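Local structure of NAD(P)H-flavin oxidoreductase (Staphylococcus epidermidis ATCC 12228, 3GBH) at the interface of chains A and B. The protein binds flavin mononucleotide and probably uses it to pass electrons from NAD(P)H to acceptor molecules, as a member of the nitroreductase family. Residues are numbered along the deposited sequence; one frame, centred on the assembly and turned at random. Chains: chain A/B, NAD(P)H-flavin oxidoreductase.

Contact 1: the interface of chains A and B. Residues chain A 41, 44, 149, 153; chain B 15-16.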
# COMPACT_ATOMS: atom_id res chain seq x y z
N LYS A 41 -4.85 -11.06 -8.87
CA LYS A 41 -5.82 -10.45 -9.74
C LYS A 41 -5.72 -10.92 -11.17
O LYS A 41 -6.73 -11.11 -11.80
CB LYS A 41 -5.77 -8.92 -9.68
CG LYS A 41 -6.19 -8.37 -8.33
CD LYS A 41 -6.55 -6.89 -8.44
CE LYS A 41 -6.24 -6.10 -7.17
NZ LYS A 41 -4.87 -5.43 -7.27
N LYS A 44 -7.46 -14.23 -12.13
CA LYS A 44 -8.91 -14.20 -12.26
C LYS A 44 -9.36 -14.27 -13.73
O LYS A 44 -10.56 -14.37 -14.03
CB LYS A 44 -9.50 -12.95 -11.57
CG LYS A 44 -9.38 -12.99 -10.06
CD LYS A 44 -9.87 -11.72 -9.37
CE LYS A 44 -11.37 -11.45 -9.55
NZ LYS A 44 -12.19 -12.62 -9.16
N GLN A 149 -4.25 -9.37 -18.53
CA GLN A 149 -4.85 -8.91 -17.30
C GLN A 149 -3.76 -8.59 -16.30
O GLN A 149 -3.87 -7.63 -15.53
CB GLN A 149 -5.88 -9.92 -16.78
CG GLN A 149 -6.71 -9.41 -15.63
CD GLN A 149 -8.07 -10.11 -15.48
OE1 GLN A 149 -8.92 -10.03 -16.37
NE2 GLN A 149 -8.30 -10.73 -14.31
N THR A 153 -3.33 -4.94 -14.60
CA THR A 153 -3.30 -4.87 -13.13
C THR A 153 -2.01 -4.22 -12.61
O THR A 153 -2.04 -3.36 -11.70
CB THR A 153 -3.55 -6.25 -12.50
OG1 THR A 153 -4.77 -6.78 -13.04
CG2 THR A 153 -3.72 -6.13 -10.99
N LEU B 15 -12.68 -5.72 -13.39
CA LEU B 15 -11.99 -7.00 -13.29
C LEU B 15 -12.80 -7.97 -12.43
O LEU B 15 -13.00 -9.14 -12.81
CB LEU B 15 -10.60 -6.75 -12.70
CG LEU B 15 -9.52 -7.77 -12.92
CD1 LEU B 15 -8.10 -7.12 -12.91
CD2 LEU B 15 -9.71 -8.83 -11.81
N ASN B 16 -13.31 -7.52 -11.29
CA ASN B 16 -14.11 -8.41 -10.44
C ASN B 16 -15.43 -8.90 -11.05
O ASN B 16 -15.92 -9.97 -10.66
CB ASN B 16 -14.41 -7.76 -9.08
CG ASN B 16 -13.17 -7.63 -8.20
OD1 ASN B 16 -12.14 -8.28 -8.45
ND2 ASN B 16 -13.26 -6.80 -7.17
O HOH W 1 -14.76 -11.74 -9.02

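Contact 2: the interface of chains A and B. Residues chain A 204-205, 208; chain B 52, 55, 97, 100-101.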
# COMPACT_ATOMS: atom_id res chain seq x y z
N LEU A 204 -3.80 0.31 -36.39
CA LEU A 204 -4.60 0.28 -37.59
C LEU A 204 -6.00 0.86 -37.33
O LEU A 204 -6.56 0.69 -36.25
CB LEU A 204 -4.77 -1.17 -38.04
CG LEU A 204 -3.53 -1.88 -38.58
CD1 LEU A 204 -3.76 -3.38 -38.69
CD2 LEU A 204 -3.19 -1.30 -39.90
N PRO A 205 -6.57 1.52 -38.35
CA PRO A 205 -7.98 1.86 -38.30
C PRO A 205 -8.78 0.60 -38.06
O PRO A 205 -8.47 -0.43 -38.66
CB PRO A 205 -8.29 2.39 -39.70
CG PRO A 205 -6.99 2.64 -40.33
CD PRO A 205 -5.93 1.94 -39.61
N ASP A 208 -9.99 -1.83 -40.81
CA ASP A 208 -9.04 -2.79 -41.40
C ASP A 208 -8.89 -4.09 -40.61
O ASP A 208 -8.20 -4.98 -41.05
CB ASP A 208 -7.65 -2.16 -41.51
CG ASP A 208 -7.59 -1.02 -42.50
OD1 ASP A 208 -8.46 -0.93 -43.40
OD2 ASP A 208 -6.67 -0.20 -42.37
N GLN B 52 -0.16 -6.49 -35.17
CA GLN B 52 -1.61 -6.45 -35.07
C GLN B 52 -2.30 -7.48 -35.98
O GLN B 52 -3.06 -7.12 -36.86
CB GLN B 52 -2.07 -5.05 -35.42
CG GLN B 52 -1.52 -4.00 -34.47
CD GLN B 52 -1.73 -2.61 -35.01
OE1 GLN B 52 -2.89 -2.13 -35.13
NE2 GLN B 52 -0.64 -1.97 -35.40
N ARG B 55 -8.03 -10.36 -36.52
CA ARG B 55 -9.11 -10.01 -37.45
C ARG B 55 -10.42 -10.46 -36.82
O ARG B 55 -10.60 -11.63 -36.51
CB ARG B 55 -8.92 -10.74 -38.77
CG ARG B 55 -7.55 -10.48 -39.44
CD ARG B 55 -7.34 -9.03 -39.90
NE ARG B 55 -6.03 -8.92 -40.55
CZ ARG B 55 -4.94 -8.42 -39.99
NH1 ARG B 55 -4.94 -7.91 -38.77
NH2 ARG B 55 -3.81 -8.43 -40.68
N LYS B 97 0.65 -6.06 -43.86
CA LYS B 97 0.26 -4.71 -43.39
C LYS B 97 1.41 -3.88 -42.80
O LYS B 97 1.19 -2.76 -42.30
CB LYS B 97 -0.88 -4.82 -42.35
CG LYS B 97 -2.23 -5.33 -42.98
CD LYS B 97 -3.41 -5.03 -42.09
CE LYS B 97 -4.71 -5.65 -42.63
NZ LYS B 97 -5.03 -5.20 -43.99
N GLN B 100 1.95 -0.35 -44.20
CA GLN B 100 0.85 0.53 -43.76
C GLN B 100 1.04 1.00 -42.34
O GLN B 100 0.94 2.20 -42.06
CB GLN B 100 -0.49 -0.20 -43.85
CG GLN B 100 -1.67 0.69 -43.49
CD GLN B 100 -2.98 -0.07 -43.42
OE1 GLN B 100 -3.07 -1.25 -43.76
NE2 GLN B 100 -4.03 0.63 -42.95
N ILE B 101 1.27 0.04 -41.43
CA ILE B 101 1.39 0.29 -40.00
C ILE B 101 2.57 1.20 -39.72
O ILE B 101 2.46 2.25 -39.04
CB ILE B 101 1.56 -1.08 -39.22
CG1 ILE B 101 0.26 -1.90 -39.27
CG2 ILE B 101 1.90 -0.88 -37.75
CD1 ILE B 101 0.43 -3.36 -38.78
O HOH W 2 -7.95 -5.79 -43.74

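Contact 3: the interface of chains A and B. Residues chain A 45-46, 145; chain B 18, 147-148, 151, 163.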
# COMPACT_ATOMS: atom_id res chain seq x y z
N ALA A 45 -8.40 -14.23 -14.64
CA ALA A 45 -8.66 -14.42 -16.07
C ALA A 45 -9.36 -15.74 -16.36
O ALA A 45 -9.22 -16.72 -15.59
CB ALA A 45 -7.37 -14.35 -16.86
N PRO A 46 -10.11 -15.79 -17.45
CA PRO A 46 -10.77 -17.02 -17.86
C PRO A 46 -9.78 -17.96 -18.53
O PRO A 46 -8.75 -17.51 -19.05
CB PRO A 46 -11.83 -16.54 -18.85
CG PRO A 46 -11.17 -15.31 -19.49
CD PRO A 46 -10.34 -14.69 -18.40
N LEU A 145 -4.31 -14.65 -22.23
CA LEU A 145 -5.44 -13.98 -21.60
C LEU A 145 -5.03 -13.48 -20.21
O LEU A 145 -5.26 -12.30 -19.86
CB LEU A 145 -6.66 -14.93 -21.50
CG LEU A 145 -7.34 -15.32 -22.82
CD1 LEU A 145 -8.42 -16.43 -22.53
CD2 LEU A 145 -7.96 -14.13 -23.54
N ARG B 18 -15.94 -9.35 -14.47
CA ARG B 18 -15.71 -10.08 -15.72
C ARG B 18 -15.87 -11.59 -15.43
O ARG B 18 -14.98 -12.21 -14.85
CB ARG B 18 -14.31 -9.78 -16.26
CG ARG B 18 -14.08 -10.01 -17.77
CD ARG B 18 -14.15 -11.48 -18.19
NE ARG B 18 -13.33 -12.34 -17.33
CZ ARG B 18 -13.61 -13.62 -17.08
NH1 ARG B 18 -14.66 -14.19 -17.66
NH2 ARG B 18 -12.88 -14.32 -16.22
N ALA B 147 -8.11 -10.04 -27.15
CA ALA B 147 -9.37 -10.61 -26.65
C ALA B 147 -9.64 -10.32 -25.16
O ALA B 147 -10.79 -9.97 -24.79
CB ALA B 147 -9.43 -12.12 -26.92
N MSE B 148 -8.60 -10.42 -24.31
CA MSE B 148 -8.79 -10.15 -22.89
C MSE B 148 -9.18 -8.69 -22.71
O MSE B 148 -10.10 -8.35 -22.00
CB MSE B 148 -7.52 -10.44 -22.10
CG MSE B 148 -7.70 -10.27 -20.60
SE MSE B 148 -8.71 -11.75 -19.82
CE MSE B 148 -10.37 -10.81 -19.38
N MSE B 151 -12.78 -8.14 -23.67
CA MSE B 151 -13.72 -8.59 -22.64
C MSE B 151 -13.82 -7.64 -21.45
O MSE B 151 -14.92 -7.37 -20.95
CB MSE B 151 -13.37 -10.01 -22.19
CG MSE B 151 -13.56 -11.05 -23.28
SE MSE B 151 -13.44 -12.86 -22.54
CE MSE B 151 -11.51 -13.10 -22.76
N PRO B 163 -16.05 -16.21 -23.44
CA PRO B 163 -15.08 -16.72 -24.43
C PRO B 163 -15.36 -18.17 -24.71
O PRO B 163 -15.73 -18.92 -23.81
CB PRO B 163 -13.73 -16.49 -23.75
CG PRO B 163 -14.04 -16.53 -22.28
CD PRO B 163 -15.45 -16.01 -22.12

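Contact 1: the interface of chains A and B
In the two-fold dimer interface, typical of nitroreductases, B:Leu15 packs against A:Gln149, A:Thr153 and A:Lys44. It probably helps hold helix 11-17 of chain B on chain A. CG of B:Leu15 is anti to the backbone N (chi1 -159°), and its two methyl groups part over chain A. CD1 of B:Leu15 meets the hydroxyl OG1 of A:Thr153 at 3.4 Å. CD2 of B:Leu15 lies 3.4 Å from the amide NE2 of A:Gln149 and also touches the aliphatic chain of A:Lys44, 3.8 Å from its CD. The amide of A:Gln149 is held from within its own chain. A:Gln149 NE2 donates to the carbonyl O of A:Lys41 (3.0 Å), which lies in the amide plane. This bond should limit rotation of the amide against the leucine. A:Thr153 OG1 donates to the carbonyl O of A:Gln149 (2.8 Å), one turn back. A:Lys44 bends at its outer torsions, and its CE passes 3.4 Å from B:Asn16 OD1. Its amine NZ reaches the backbone O of B:Asn16 through a water. B:Leu15 and B:Asn16 lie in helix 11-17. A:Gln149 and A:Thr153 belong to helix 132-156, A:Lys41 to helix 32-42, and A:Lys44 to the loop after it.

Contact 2: the interface of chains A and B
A:Leu204 lies among B:Gln52, B:Lys97, B:Gln100 and B:Ile101, held by its backbone and by both methyl groups. The backbone N of A:Leu204 donates to the amide OE1 of B:Gln52 at 2.9 Å. The bond is nearly straight (170° at H), lies in the carbonyl plane and uses a lone pair of OE1. Methyl CD2 of A:Leu204 packs on B:Ile101 CG1 at 3.6 Å and on the amide of B:Gln100. Methyl CD1 of A:Leu204 meets CD of B:Lys97 at 3.8 Å, where the leucine lies across the lysine chain. Next to the leucine, B:Gln100 NE2 donates to the carboxylate OD2 of A:Asp208 (2.8 Å). The amide and carboxylate planes are 74° apart, and NE2 approaches nearly along the C-O axis. B:Gln100 gets there on an extended chain, with CG anti to the backbone N (chi1 -176°). Farther out, B:Lys97 NZ reaches the backbone O of A:Asp208 through a water. CE of this lysine lies over one face of the B:Arg55 guanidinium, toward its rim. B:Arg55 NH1 in turn donates to B:Gln52 O (2.8 Å), tying down the backbone of that glutamine. Chain A brings the C-terminal segment around 3-10 helix 206-208. Chain B supplies 3-10 helix 94-97, helix 98-107, strand 54-59 and the loop before it.

Contact 3: the interface of chains A and B
B:Met148, a selenomethionine, runs from A:Leu145 across to A:Pro46. CB of B:Met148 lies 3.7 Å from the backbone O of A:Leu145, with methyl CD2 of that leucine a little farther off. CG of B:Met148 comes next, anti to the backbone N (chi1 -175°), and sits 3.3 Å from the backbone O of A:Leu145. The chain then bends at chi2 (74°), which carries the selenium toward the proline. SE of B:Met148 remains near that backbone O and meets CD of A:Pro46 at 3.6 Å. The terminal methyl CE of B:Met148 also stays beside the ring, 4.0 Å from CD of A:Pro46. A:Pro46 has other neighbours from chain B. The guanidinium of B:Arg18 turns one face to the proline ring. CD of A:Pro46 lies above the guanidinium plane near its rim, 3.4 Å from NH2 of B:Arg18. B:Pro163 CG meets CB of A:Pro46 at 4.1 Å. B:Met151 joins the two halves of the patch: methyl CE of B:Met151 lies 3.8 Å from A:Leu145 CD2 and also touches the proline ring. B:Met151 comes in crosswise to A:Leu145. A:Pro46, A:Leu145, B:Arg18 and B:Pro163 belong to residues that line FMN pockets. The patch therefore joins flavin-lining residues of both subunits, and it probably helps shape the cofactor site at the dimer interface.

The C-alpha centres of contact 1 and contact 3 are about 10 Å apart. The C-alpha centre of contact 2 is about 28 Å from that of contact 1 and about 22 Å from that of contact 3. Contacts 1 and 3 share helix 132-156 of chain A and residues 15 to 18 of chain B. A:Lys44 of contact 1 runs directly into A:Ala45 and A:Pro46 of contact 3, which also uses helix 132-156 of chain B. Together they probably belong to one central region. Contact 3 includes flavin-lining residues. Contact 2 is a separate outer grip. Two-fold symmetry repeats all three, so each subunit gives and receives the C-terminal contact.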